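Local atomic coordinates of acyl-CoA dehydrogenase (Slackia heliotrinireducens, PDB entry 4RM7), a protein that belongs to the acyl-CoA dehydrogenase family, with an N-terminal helical domain, a strand-rich middle domain and a C-terminal helical domain. Residues Gln13-His18 and Asn55-Ile60; Asn17-Tyr22 and Glu78-Ile83; Tyr68-Gln73 and Gly304-Tyr309; Leu97-Ala102 and Ser240-Gly245; Ala252-Ala257 and Val293-Met298. One frame throughout, in Å; residues are numbered along the deposited sequence.

Contact 1: residues Gln13-His18 and Asn55-Ile60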
# COMPACT_ATOMS: atom_id res chain seq x y z
N GLN A 13 -31.79 17.69 -0.09
CA GLN A 13 -32.10 16.85 -1.23
C GLN A 13 -32.67 17.64 -2.40
O GLN A 13 -32.38 17.34 -3.56
CB GLN A 13 -33.08 15.75 -0.83
CG GLN A 13 -32.46 14.66 0.01
CD GLN A 13 -33.49 13.79 0.71
OE1 GLN A 13 -34.69 13.88 0.44
NE2 GLN A 13 -33.02 12.95 1.63
N ARG A 14 -33.49 18.65 -2.11
CA ARG A 14 -34.06 19.46 -3.19
C ARG A 14 -32.95 20.24 -3.91
O ARG A 14 -32.96 20.36 -5.15
CB ARG A 14 -35.12 20.43 -2.67
CG ARG A 14 -36.47 19.80 -2.46
CD ARG A 14 -37.55 20.86 -2.37
NE ARG A 14 -38.90 20.27 -2.37
CZ ARG A 14 -39.59 19.99 -1.27
NH1 ARG A 14 -39.08 20.24 -0.08
NH2 ARG A 14 -40.80 19.47 -1.37
N LEU A 15 -32.00 20.75 -3.13
CA LEU A 15 -30.83 21.43 -3.67
C LEU A 15 -30.12 20.54 -4.69
O LEU A 15 -29.83 20.97 -5.83
CB LEU A 15 -29.87 21.82 -2.54
CG LEU A 15 -28.50 22.38 -2.92
CD1 LEU A 15 -28.63 23.73 -3.59
CD2 LEU A 15 -27.61 22.50 -1.68
N LEU A 16 -29.87 19.30 -4.29
CA LEU A 16 -29.26 18.33 -5.19
C LEU A 16 -30.07 18.16 -6.45
O LEU A 16 -29.51 18.08 -7.54
CB LEU A 16 -29.13 16.99 -4.50
CG LEU A 16 -27.79 16.78 -3.85
CD1 LEU A 16 -27.90 15.55 -3.01
CD2 LEU A 16 -26.77 16.60 -4.93
N ASN A 17 -31.39 18.09 -6.30
CA ASN A 17 -32.26 17.91 -7.46
C ASN A 17 -32.07 19.06 -8.43
O ASN A 17 -31.96 18.84 -9.65
CB ASN A 17 -33.73 17.82 -7.05
CG ASN A 17 -34.03 16.60 -6.21
OD1 ASN A 17 -33.28 15.62 -6.21
ND2 ASN A 17 -35.15 16.64 -5.49
N HIS A 18 -32.03 20.27 -7.90
CA HIS A 18 -31.87 21.47 -8.72
C HIS A 18 -30.52 21.47 -9.42
O HIS A 18 -30.43 21.76 -10.62
CB HIS A 18 -32.02 22.73 -7.87
CG HIS A 18 -33.34 22.83 -7.18
ND1 HIS A 18 -33.65 23.85 -6.30
CD2 HIS A 18 -34.45 22.05 -7.24
CE1 HIS A 18 -34.88 23.69 -5.85
NE2 HIS A 18 -35.39 22.61 -6.41
N ASN A 55 -32.33 26.81 -3.38
CA ASN A 55 -33.24 26.39 -2.33
C ASN A 55 -32.94 27.07 -1.03
O ASN A 55 -33.05 26.47 0.03
CB ASN A 55 -33.19 24.88 -2.16
CG ASN A 55 -34.44 24.33 -1.52
OD1 ASN A 55 -35.53 24.87 -1.69
ND2 ASN A 55 -34.29 23.26 -0.78
N GLY A 56 -32.53 28.32 -1.11
CA GLY A 56 -32.41 29.17 0.04
C GLY A 56 -31.12 29.00 0.80
O GLY A 56 -30.88 29.67 1.78
N PHE A 57 -30.28 28.10 0.33
CA PHE A 57 -28.97 27.95 0.92
C PHE A 57 -28.08 29.09 0.51
O PHE A 57 -28.26 29.68 -0.53
CB PHE A 57 -28.37 26.62 0.53
CG PHE A 57 -28.95 25.47 1.27
CD1 PHE A 57 -28.56 25.22 2.56
CD2 PHE A 57 -29.88 24.66 0.69
CE1 PHE A 57 -29.09 24.18 3.26
CE2 PHE A 57 -30.42 23.61 1.39
CZ PHE A 57 -30.03 23.37 2.68
N GLY A 58 -27.11 29.41 1.36
CA GLY A 58 -26.13 30.41 1.03
C GLY A 58 -24.97 29.81 0.24
O GLY A 58 -23.92 29.50 0.81
N VAL A 59 -25.16 29.65 -1.07
CA VAL A 59 -24.13 29.06 -1.92
C VAL A 59 -23.25 30.12 -2.60
O VAL A 59 -22.02 30.03 -2.57
CB VAL A 59 -24.75 28.14 -2.99
CG1 VAL A 59 -23.69 27.68 -3.97
CG2 VAL A 59 -25.38 26.94 -2.33
N ILE A 60 -23.88 31.12 -3.22
CA ILE A 60 -23.13 32.26 -3.74
C ILE A 60 -23.41 33.54 -2.94
O ILE A 60 -22.98 34.62 -3.34
CB ILE A 60 -23.44 32.52 -5.24
CG1 ILE A 60 -24.90 32.87 -5.46
CG2 ILE A 60 -23.08 31.31 -6.09
CD1 ILE A 60 -25.17 33.32 -6.87

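Contact 2: residues Asn17-Tyr22 and Glu78-Ile83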
# COMPACT_ATOMS: atom_id res chain seq x y z
N ASN A 17 -31.39 18.09 -6.30
CA ASN A 17 -32.26 17.91 -7.46
C ASN A 17 -32.07 19.06 -8.43
O ASN A 17 -31.96 18.84 -9.65
CB ASN A 17 -33.73 17.82 -7.05
CG ASN A 17 -34.03 16.60 -6.21
OD1 ASN A 17 -33.28 15.62 -6.21
ND2 ASN A 17 -35.15 16.64 -5.49
N HIS A 18 -32.03 20.27 -7.90
CA HIS A 18 -31.87 21.47 -8.72
C HIS A 18 -30.52 21.47 -9.42
O HIS A 18 -30.43 21.76 -10.62
CB HIS A 18 -32.02 22.73 -7.87
CG HIS A 18 -33.34 22.83 -7.18
ND1 HIS A 18 -33.65 23.85 -6.30
CD2 HIS A 18 -34.45 22.05 -7.24
CE1 HIS A 18 -34.88 23.69 -5.85
NE2 HIS A 18 -35.39 22.61 -6.41
N VAL A 19 -29.47 21.13 -8.69
CA VAL A 19 -28.13 21.09 -9.26
C VAL A 19 -28.00 19.99 -10.31
O VAL A 19 -27.42 20.20 -11.37
CB VAL A 19 -27.08 20.92 -8.17
CG1 VAL A 19 -25.70 20.69 -8.78
CG2 VAL A 19 -27.07 22.16 -7.28
N ARG A 20 -28.58 18.82 -10.02
CA ARG A 20 -28.55 17.68 -10.94
C ARG A 20 -29.32 17.94 -12.24
O ARG A 20 -28.94 17.45 -13.30
CB ARG A 20 -29.11 16.44 -10.23
CG ARG A 20 -29.26 15.21 -11.11
CD ARG A 20 -29.50 13.94 -10.28
NE ARG A 20 -30.41 14.14 -9.15
CZ ARG A 20 -30.05 14.04 -7.87
NH1 ARG A 20 -28.80 13.71 -7.54
NH2 ARG A 20 -30.96 14.24 -6.93
N GLU A 21 -30.39 18.71 -12.16
CA GLU A 21 -31.16 19.05 -13.35
C GLU A 21 -30.35 20.05 -14.20
O GLU A 21 -30.31 19.96 -15.42
CB GLU A 21 -32.54 19.60 -12.95
CG GLU A 21 -33.18 20.53 -13.94
CD GLU A 21 -34.66 20.76 -13.65
OE1 GLU A 21 -35.32 19.82 -13.13
OE2 GLU A 21 -35.16 21.87 -13.96
N TYR A 22 -29.67 20.99 -13.55
CA TYR A 22 -28.78 21.89 -14.26
C TYR A 22 -27.60 21.17 -14.91
O TYR A 22 -27.27 21.44 -16.05
CB TYR A 22 -28.28 22.98 -13.31
CG TYR A 22 -27.05 23.73 -13.76
CD1 TYR A 22 -27.12 24.67 -14.75
CD2 TYR A 22 -25.83 23.48 -13.18
CE1 TYR A 22 -26.00 25.35 -15.16
CE2 TYR A 22 -24.71 24.15 -13.59
CZ TYR A 22 -24.80 25.09 -14.58
OH TYR A 22 -23.69 25.76 -14.98
N GLU A 78 -19.64 18.73 -5.43
CA GLU A 78 -19.52 17.28 -5.63
C GLU A 78 -20.44 16.81 -6.76
O GLU A 78 -20.03 16.00 -7.59
CB GLU A 78 -19.82 16.52 -4.33
CG GLU A 78 -20.08 15.03 -4.53
CD GLU A 78 -20.64 14.31 -3.29
OE1 GLU A 78 -21.34 14.95 -2.48
OE2 GLU A 78 -20.39 13.09 -3.12
N GLU A 79 -21.66 17.33 -6.82
CA GLU A 79 -22.60 16.88 -7.84
C GLU A 79 -22.23 17.33 -9.25
O GLU A 79 -22.38 16.56 -10.20
CB GLU A 79 -24.02 17.34 -7.51
CG GLU A 79 -25.11 16.84 -8.48
CD GLU A 79 -25.23 15.30 -8.62
OE1 GLU A 79 -24.45 14.52 -8.00
OE2 GLU A 79 -26.12 14.85 -9.36
N LEU A 80 -21.74 18.56 -9.40
CA LEU A 80 -21.38 19.05 -10.73
C LEU A 80 -20.14 18.32 -11.23
O LEU A 80 -20.03 18.02 -12.41
CB LEU A 80 -21.14 20.57 -10.70
CG LEU A 80 -22.44 21.33 -10.44
CD1 LEU A 80 -22.19 22.80 -10.39
CD2 LEU A 80 -23.49 20.99 -11.50
N SER A 81 -19.22 18.02 -10.32
CA SER A 81 -18.01 17.28 -10.66
C SER A 81 -18.34 15.86 -11.02
O SER A 81 -17.66 15.24 -11.84
CB SER A 81 -17.00 17.29 -9.51
OG SER A 81 -16.72 18.61 -9.09
N ARG A 82 -19.40 15.33 -10.39
CA ARG A 82 -19.83 13.96 -10.65
C ARG A 82 -20.44 13.85 -12.04
O ARG A 82 -20.07 12.98 -12.82
CB ARG A 82 -20.84 13.49 -9.61
CG ARG A 82 -21.29 12.04 -9.79
CD ARG A 82 -22.49 11.72 -8.90
NE ARG A 82 -23.70 12.38 -9.38
CZ ARG A 82 -24.37 11.98 -10.45
NH1 ARG A 82 -23.94 10.92 -11.15
NH2 ARG A 82 -25.45 12.63 -10.85
N ILE A 83 -21.40 14.72 -12.33
CA ILE A 83 -22.07 14.73 -13.62
C ILE A 83 -21.08 15.04 -14.74
O ILE A 83 -21.12 14.40 -15.78
CB ILE A 83 -23.23 15.75 -13.65
CG1 ILE A 83 -24.34 15.33 -12.70
CG2 ILE A 83 -23.78 15.91 -15.07
CD1 ILE A 83 -25.26 16.48 -12.35

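Contact 3: residues Tyr68-Gln73 and Gly304-Tyr309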
# COMPACT_ATOMS: atom_id res chain seq x y z
N TYR A 68 -21.13 31.64 4.44
CA TYR A 68 -21.78 30.78 3.47
C TYR A 68 -22.22 29.46 4.14
O TYR A 68 -21.84 29.16 5.28
CB TYR A 68 -20.86 30.53 2.29
CG TYR A 68 -20.58 31.79 1.51
CD1 TYR A 68 -21.39 32.15 0.44
CD2 TYR A 68 -19.52 32.63 1.85
CE1 TYR A 68 -21.15 33.31 -0.27
CE2 TYR A 68 -19.28 33.80 1.14
CZ TYR A 68 -20.10 34.13 0.08
OH TYR A 68 -19.88 35.28 -0.63
N ASP A 69 -23.03 28.69 3.44
CA ASP A 69 -23.43 27.37 3.92
C ASP A 69 -22.53 26.32 3.24
O ASP A 69 -22.81 25.88 2.12
CB ASP A 69 -24.90 27.10 3.62
CG ASP A 69 -25.85 28.04 4.38
OD1 ASP A 69 -25.51 28.48 5.50
OD2 ASP A 69 -26.95 28.33 3.84
N LEU A 70 -21.46 25.94 3.94
CA LEU A 70 -20.39 25.14 3.34
C LEU A 70 -20.81 23.72 2.91
O LEU A 70 -20.43 23.27 1.83
CB LEU A 70 -19.21 25.04 4.32
CG LEU A 70 -17.92 24.47 3.72
CD1 LEU A 70 -17.47 25.27 2.53
CD2 LEU A 70 -16.84 24.49 4.73
N PHE A 71 -21.59 23.03 3.73
CA PHE A 71 -22.09 21.71 3.35
C PHE A 71 -22.89 21.82 2.06
O PHE A 71 -22.73 20.99 1.16
CB PHE A 71 -22.96 21.11 4.45
CG PHE A 71 -23.44 19.71 4.15
CD1 PHE A 71 -22.54 18.73 3.76
CD2 PHE A 71 -24.78 19.38 4.26
CE1 PHE A 71 -22.98 17.42 3.47
CE2 PHE A 71 -25.23 18.07 3.97
CZ PHE A 71 -24.33 17.09 3.58
N ALA A 72 -23.72 22.85 1.94
CA ALA A 72 -24.49 23.06 0.71
C ALA A 72 -23.57 23.27 -0.49
O ALA A 72 -23.78 22.67 -1.55
CB ALA A 72 -25.43 24.25 0.86
N GLN A 73 -22.57 24.12 -0.32
CA GLN A 73 -21.58 24.36 -1.35
C GLN A 73 -20.89 23.06 -1.79
O GLN A 73 -20.65 22.84 -2.97
CB GLN A 73 -20.55 25.36 -0.86
CG GLN A 73 -21.03 26.80 -0.87
CD GLN A 73 -20.01 27.74 -0.24
OE1 GLN A 73 -19.30 27.35 0.70
NE2 GLN A 73 -19.93 28.97 -0.75
N GLY A 304 -18.01 15.75 6.79
CA GLY A 304 -17.82 16.00 8.22
C GLY A 304 -17.16 17.36 8.42
O GLY A 304 -17.62 18.17 9.23
N ALA A 305 -16.09 17.63 7.67
CA ALA A 305 -15.39 18.90 7.80
C ALA A 305 -16.35 20.04 7.46
O ALA A 305 -16.36 21.06 8.14
CB ALA A 305 -14.15 18.96 6.89
N ALA A 306 -17.17 19.85 6.44
CA ALA A 306 -18.09 20.89 6.02
C ALA A 306 -19.18 21.14 7.07
O ALA A 306 -19.53 22.29 7.36
CB ALA A 306 -18.72 20.54 4.70
N ARG A 307 -19.71 20.07 7.65
CA ARG A 307 -20.78 20.24 8.62
C ARG A 307 -20.25 20.88 9.91
O ARG A 307 -20.96 21.64 10.56
CB ARG A 307 -21.49 18.91 8.91
CG ARG A 307 -22.42 18.43 7.78
CD ARG A 307 -23.16 17.13 8.15
NE ARG A 307 -24.48 16.98 7.52
CZ ARG A 307 -24.95 15.82 7.03
NH1 ARG A 307 -24.22 14.70 7.08
NH2 ARG A 307 -26.16 15.76 6.48
N GLU A 308 -18.99 20.61 10.25
CA GLU A 308 -18.33 21.30 11.38
C GLU A 308 -18.37 22.81 11.24
O GLU A 308 -18.72 23.51 12.18
CB GLU A 308 -16.87 20.87 11.53
CG GLU A 308 -16.62 19.74 12.49
CD GLU A 308 -15.13 19.42 12.63
OE1 GLU A 308 -14.32 20.03 11.91
OE2 GLU A 308 -14.78 18.57 13.46
N TYR A 309 -17.99 23.32 10.07
CA TYR A 309 -18.05 24.76 9.86
C TYR A 309 -19.44 25.28 10.13
O TYR A 309 -19.61 26.27 10.82
CB TYR A 309 -17.66 25.13 8.44
CG TYR A 309 -16.19 25.32 8.22
CD1 TYR A 309 -15.55 26.50 8.60
CD2 TYR A 309 -15.43 24.33 7.61
CE1 TYR A 309 -14.19 26.67 8.37
CE2 TYR A 309 -14.08 24.49 7.36
CZ TYR A 309 -13.47 25.66 7.74
OH TYR A 309 -12.13 25.78 7.49

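Contact 4: residues Leu97-Ala102 and Ser240-Gly245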
# COMPACT_ATOMS: atom_id res chain seq x y z
N LEU A 97 -14.55 34.79 -4.45
CA LEU A 97 -15.61 35.69 -4.02
C LEU A 97 -15.50 35.92 -2.54
O LEU A 97 -15.53 37.05 -2.05
CB LEU A 97 -16.97 35.10 -4.36
CG LEU A 97 -18.11 36.09 -4.15
CD1 LEU A 97 -17.80 37.39 -4.89
CD2 LEU A 97 -19.44 35.50 -4.59
N GLN A 98 -15.38 34.82 -1.82
CA GLN A 98 -15.30 34.84 -0.37
C GLN A 98 -14.09 35.63 0.11
O GLN A 98 -14.21 36.50 0.99
CB GLN A 98 -15.25 33.42 0.16
CG GLN A 98 -15.48 33.31 1.64
CD GLN A 98 -15.78 31.90 2.06
OE1 GLN A 98 -16.19 31.07 1.24
NE2 GLN A 98 -15.55 31.60 3.33
N ILE A 99 -12.93 35.34 -0.48
CA ILE A 99 -11.69 36.04 -0.17
C ILE A 99 -11.76 37.54 -0.46
O ILE A 99 -11.28 38.35 0.33
CB ILE A 99 -10.52 35.42 -0.94
CG1 ILE A 99 -10.14 34.09 -0.33
CG2 ILE A 99 -9.32 36.33 -0.94
CD1 ILE A 99 -9.08 33.37 -1.12
N LEU A 100 -12.36 37.90 -1.58
CA LEU A 100 -12.55 39.32 -1.88
C LEU A 100 -13.39 40.01 -0.82
O LEU A 100 -13.02 41.09 -0.34
CB LEU A 100 -13.21 39.52 -3.25
CG LEU A 100 -13.38 41.01 -3.53
CD1 LEU A 100 -12.02 41.64 -3.63
CD2 LEU A 100 -14.19 41.30 -4.78
N GLU A 101 -14.52 39.41 -0.44
CA GLU A 101 -15.41 40.00 0.56
C GLU A 101 -14.69 40.21 1.88
O GLU A 101 -14.84 41.26 2.52
CB GLU A 101 -16.64 39.12 0.79
CG GLU A 101 -17.68 39.18 -0.32
CD GLU A 101 -18.86 38.24 -0.09
OE1 GLU A 101 -18.78 37.33 0.76
OE2 GLU A 101 -19.89 38.42 -0.77
N ALA A 102 -13.90 39.23 2.28
CA ALA A 102 -13.18 39.27 3.56
C ALA A 102 -12.22 40.44 3.65
O ALA A 102 -12.10 41.06 4.71
CB ALA A 102 -12.43 37.95 3.78
N SER A 240 -7.03 31.05 7.02
CA SER A 240 -8.35 30.49 7.30
C SER A 240 -9.16 30.34 6.04
O SER A 240 -9.77 29.29 5.81
CB SER A 240 -9.11 31.35 8.30
OG SER A 240 -8.43 31.35 9.54
N LEU A 241 -9.17 31.37 5.20
CA LEU A 241 -9.96 31.31 3.98
C LEU A 241 -9.51 30.19 3.04
O LEU A 241 -10.34 29.53 2.41
CB LEU A 241 -9.92 32.65 3.28
CG LEU A 241 -10.82 33.62 4.04
CD1 LEU A 241 -10.46 35.04 3.70
CD2 LEU A 241 -12.27 33.34 3.70
N LEU A 242 -8.21 29.96 2.97
CA LEU A 242 -7.67 28.92 2.10
C LEU A 242 -8.06 27.51 2.57
O LEU A 242 -8.06 26.58 1.78
CB LEU A 242 -6.15 29.04 2.01
CG LEU A 242 -5.67 30.39 1.48
CD1 LEU A 242 -4.17 30.44 1.44
CD2 LEU A 242 -6.25 30.62 0.10
N GLU A 243 -8.43 27.35 3.84
CA GLU A 243 -8.95 26.06 4.26
C GLU A 243 -10.28 25.73 3.55
O GLU A 243 -10.49 24.59 3.15
CB GLU A 243 -9.10 26.02 5.77
CG GLU A 243 -7.74 26.02 6.47
CD GLU A 243 -7.85 25.85 7.97
OE1 GLU A 243 -8.51 24.88 8.41
OE2 GLU A 243 -7.27 26.67 8.71
N TYR A 244 -11.15 26.71 3.39
CA TYR A 244 -12.34 26.49 2.57
C TYR A 244 -11.93 25.95 1.20
O TYR A 244 -12.58 25.06 0.66
CB TYR A 244 -13.13 27.79 2.39
CG TYR A 244 -13.75 28.30 3.67
CD1 TYR A 244 -14.91 27.76 4.16
CD2 TYR A 244 -13.15 29.33 4.38
CE1 TYR A 244 -15.47 28.22 5.33
CE2 TYR A 244 -13.70 29.81 5.55
CZ TYR A 244 -14.87 29.25 6.02
OH TYR A 244 -15.44 29.72 7.19
N GLY A 245 -10.85 26.49 0.64
CA GLY A 245 -10.40 26.04 -0.67
C GLY A 245 -10.06 24.56 -0.67
O GLY A 245 -10.24 23.88 -1.67

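Contact 5: residues Ala252-Ala257 and Val293-Met298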
# COMPACT_ATOMS: atom_id res chain seq x y z
N ALA A 252 -14.54 18.37 -5.03
CA ALA A 252 -14.36 18.15 -6.46
C ALA A 252 -13.72 16.80 -6.71
O ALA A 252 -14.11 16.09 -7.64
CB ALA A 252 -13.51 19.28 -7.10
N ALA A 253 -12.73 16.44 -5.89
CA ALA A 253 -12.04 15.17 -6.07
C ALA A 253 -13.01 14.00 -5.88
O ALA A 253 -13.01 13.02 -6.64
CB ALA A 253 -10.89 15.07 -5.12
N LEU A 254 -13.86 14.12 -4.86
CA LEU A 254 -14.84 13.11 -4.53
C LEU A 254 -15.83 12.93 -5.69
O LEU A 254 -16.15 11.82 -6.11
CB LEU A 254 -15.56 13.51 -3.25
CG LEU A 254 -16.81 12.74 -2.87
CD1 LEU A 254 -16.49 11.26 -2.64
CD2 LEU A 254 -17.46 13.39 -1.64
N GLY A 255 -16.32 14.05 -6.18
CA GLY A 255 -17.25 14.04 -7.28
C GLY A 255 -16.67 13.37 -8.50
O GLY A 255 -17.31 12.51 -9.10
N GLU A 256 -15.46 13.77 -8.89
CA GLU A 256 -14.88 13.21 -10.10
C GLU A 256 -14.62 11.72 -9.90
O GLU A 256 -14.89 10.91 -10.79
CB GLU A 256 -13.59 13.93 -10.47
CG GLU A 256 -13.79 15.38 -10.85
CD GLU A 256 -12.60 15.93 -11.63
OE1 GLU A 256 -11.90 16.83 -11.12
OE2 GLU A 256 -12.39 15.46 -12.77
N ALA A 257 -14.08 11.36 -8.73
CA ALA A 257 -13.83 9.97 -8.39
C ALA A 257 -15.12 9.17 -8.49
O ALA A 257 -15.15 8.04 -8.99
CB ALA A 257 -13.23 9.87 -6.96
N VAL A 293 -15.19 1.59 -0.64
CA VAL A 293 -14.70 1.93 0.70
C VAL A 293 -14.02 3.29 0.68
O VAL A 293 -14.25 4.14 1.56
CB VAL A 293 -13.70 0.91 1.23
CG1 VAL A 293 -12.96 1.49 2.42
CG2 VAL A 293 -14.38 -0.39 1.63
N LYS A 294 -13.17 3.51 -0.32
CA LYS A 294 -12.49 4.79 -0.41
C LYS A 294 -13.48 5.93 -0.62
O LYS A 294 -13.35 6.98 0.00
CB LYS A 294 -11.43 4.75 -1.52
CG LYS A 294 -10.26 3.86 -1.13
CD LYS A 294 -9.24 3.77 -2.21
CE LYS A 294 -8.21 2.72 -1.86
NZ LYS A 294 -7.21 2.56 -2.96
N LEU A 295 -14.49 5.73 -1.47
CA LEU A 295 -15.49 6.77 -1.71
C LEU A 295 -16.25 7.07 -0.43
O LEU A 295 -16.52 8.24 -0.12
CB LEU A 295 -16.48 6.37 -2.80
CG LEU A 295 -16.02 6.31 -4.24
CD1 LEU A 295 -17.12 5.68 -5.09
CD2 LEU A 295 -15.70 7.74 -4.68
N THR A 296 -16.59 6.02 0.31
CA THR A 296 -17.29 6.17 1.59
C THR A 296 -16.46 7.03 2.54
O THR A 296 -16.97 7.97 3.14
CB THR A 296 -17.58 4.81 2.25
OG1 THR A 296 -18.20 3.94 1.29
CG2 THR A 296 -18.53 4.97 3.44
N ASN A 297 -15.18 6.72 2.66
CA ASN A 297 -14.28 7.45 3.54
C ASN A 297 -14.12 8.93 3.11
O ASN A 297 -14.26 9.83 3.92
CB ASN A 297 -12.91 6.74 3.61
CG ASN A 297 -12.95 5.45 4.44
OD1 ASN A 297 -13.87 5.24 5.23
ND2 ASN A 297 -11.94 4.61 4.28
N MSE A 298 -13.84 9.15 1.83
CA MSE A 298 -13.75 10.49 1.28
C MSE A 298 -14.96 11.35 1.63
O MSE A 298 -14.81 12.49 2.07
CB MSE A 298 -13.62 10.45 -0.24
CG MSE A 298 -12.31 9.89 -0.75
SE MSE A 298 -12.33 9.97 -2.70
CE MSE A 298 -12.08 8.08 -3.06

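Contact 1: residues Gln13-His18 and Asn55-Ile60
Asn55 lies against Arg14 CB and the backbone N of Leu15, and Leu15 also reaches Phe57. Asn55 sits in the left-handed helical region of the backbone. Its CG is anti to the backbone N (chi1 -157°), which carries the amide toward the helix. ND2 does the touching: it lies 3.5 Å from Arg14 CB and 4.1 Å from Leu15 N. The amide is hydrogen-bonded, through ND2, to the carbonyl oxygen of Asp11, in the first turn of the same helix. The rest of Arg14 runs on extended from CG to NE and leads away from the loop. Helix 10-26 here meets the long connection between helix 43-50 and helix 70-84, all in the N-terminal domain of the acyl-CoA dehydrogenase fold. With CG anti to the backbone N (chi1 172°), Leu15 brings CD2 to Phe57 CD2, 3.9 Å away, and the two side chains cross obliquely. Ala72 on helix 70-84 touches both of them, so a third piece of chain lies against this apolar pair. Past Phe57 the loop turns sharply. Gly58 is the centre of an inverse gamma turn, closed by a weak bond from Val59 N to Phe57 O at 3.1 Å. The N-H of Gly58 is hydrogen-bonded to Asp69 OD2.

Contact 2: residues Asn17-Tyr22 and Glu78-Ile83
Val19 and Leu80 cross at about a right angle, with Val19 CG1 3.5 Å from Leu80 CD2. The same Leu80 CD2 lies at the edge of the Tyr22 ring, near its plane, 3.8 Å from Tyr22 CD2. Tyr22 OH is hydrogen-bonded to the carbonyl of Val45. The polar side of the contact is a salt-bridge network of Arg20, Glu79 and Arg82. These residues join two nearly parallel helices of the N-terminal helical domain, 10-26 and 70-84, whose local axes pass 9.4 Å apart at 29°. Glu79, bent at chi2, offers its carboxylate to both arginines. Arg82 grips it side-on on the syn side, tilted 34° out of the carboxylate plane, NE to OE1 at 2.7 Å and NH2 to OE2 at 2.8 Å. The Arg20 guanidinium is turned 81° from the carboxylate plane, and its NH1 makes only a weak bond to Glu79 OE2 at 3.4 Å. Its other terminal nitrogen, NH2, donates to Asn17 OD1 at 2.8 Å. Ile83 CD1 packs on Arg20 CA at 3.8 Å.

Contact 3: residues Tyr68-Gln73 and Gly304-Tyr309
This is a buried, mainly apolar contact in which Leu70 and Phe71 pack against Ala306, Arg307 and Tyr309. It joins the first turn of helix 70-84, in the N-terminal domain, to helix 282-311 of the C-terminal helical domain of an acyl-CoA dehydrogenase fold. The backbones come close, with Phe71 and Ala306 CA atoms 4.9 Å apart. Ala306 CB fits against the start of helix 70-84, 3.8 Å from Phe71 CA and 4.1 Å from Leu70 CG. It also lies at the edge of the Phe71 ring. Leu70 CD2 turns to Tyr309 and meets CD2 and CG of that ring. The first-turn amides of Leu70 and Phe71 are hydrogen-bonded to the carboxylate of Asp310, the residue after Tyr309. Phe71 and Arg307 lie side by side and point the same way. The extended arginine chain runs over one ring face, first with CG in a CH-pi contact, 4.2 Å from the ring centroid. The guanidinium then makes an off-centre cation-pi contact, its plane 31° from that of the ring. Its outer end reaches toward Glu12 OE1 in a long, weak ion pair. Arg307 NH2 comes 3.5 Å from Phe71 CE2.

Contact 4: residues Leu97-Ala102 and Ser240-Gly245
Leu241 packs against Gln98, Ile99 and Ala102 where two antiparallel helices meet. Helix 90-103 of the N-terminal domain and helix 234-270 of the C-terminal domain run at 167° here, their local axes 10.3 Å apart. Three parts of Leu241 take part. Its CB meets Ile99 CG1 at 3.9 Å, CD1 meets Ala102 CB at 3.5 Å, and CD2 lies 3.8 Å from Gln98 CG. Leu242 starts out pointing away from helix 90-103, but its tip comes back: CD2 is 4.1 Å from Ile99 CD1. Ile99 also touches Leu126 of strand 124-127. Tyr244 receives Gln98. The glutamine CG is anti to its backbone N (chi1 -167°), and the chain beyond runs extended, across the tyrosine at about a right angle. The amide plane is 56° from the ring plane. Gln98 NE2 stands over the centre of the Tyr244 ring, 3.3 Å above its plane.

Contact 5: residues Ala252-Ala257 and Val293-Met298
Leu254 reaches across to Leu295 and Met298 on the facing helix. Its CB points neither at the other helix nor away from it, and CB and CG have no partner there within 4.2 Å. CG is anti to the backbone N (chi1 168°), and the branch beyond then comes nearer. CD1 is the atom that makes the contact. It lies 3.8 Å from Met298 CB, 3.9 Å from the carbonyl oxygen Leu295 O and 4.1 Å from Leu295 CD2. The other branch, CD2, turns to Glu78 on helix 70-84, so the leucine tip is shared between two neighbours. One turn further on, Ala257 takes over. Its CB points at the other helix, 4.0 Å from Leu295 CD2 and 4.4 Å from the selenium of Met298, which is modelled as selenomethionine. Met298 also packs on Ala329 and Val333 of helix 316-341. All four touching side chains are buried. Leu295 also touches Tyr384 of the second subunit, and on the same helix Thr296 and Asn297 pack on Leu301 and Asn297 of that subunit. The local axes of helices 234-270 and 282-311 pass 10.3 Å apart, with directions 153° from each other. The two helices follow each other in the chain and run antiparallel in the C-terminal helical bundle of the acyl-CoA dehydrogenase fold.

From the N terminus, helix 10-26 starts both contact 1 and contact 2. Contact 1 closes the shorter loop, at 55-60, and contact 2 the longer, at 78-83. Both stay within the N-terminal domain. Contact 3 opens at 68-73, inside the loop of contact 2, and closes only at 304-309, so these two cross. Contacts 4 and 5 are both nested within contact 3 and follow each other in series. The loop of contact 4 takes in the middle-domain strands and returns to helix 234-270. Contact 5 closes the turn from that helix to helix 282-311. Contacts 3 and 4 thus tie the N-terminal to the C-terminal helices, and contact 2 touches contact 5 where helix 70-84 lies on helix 234-270.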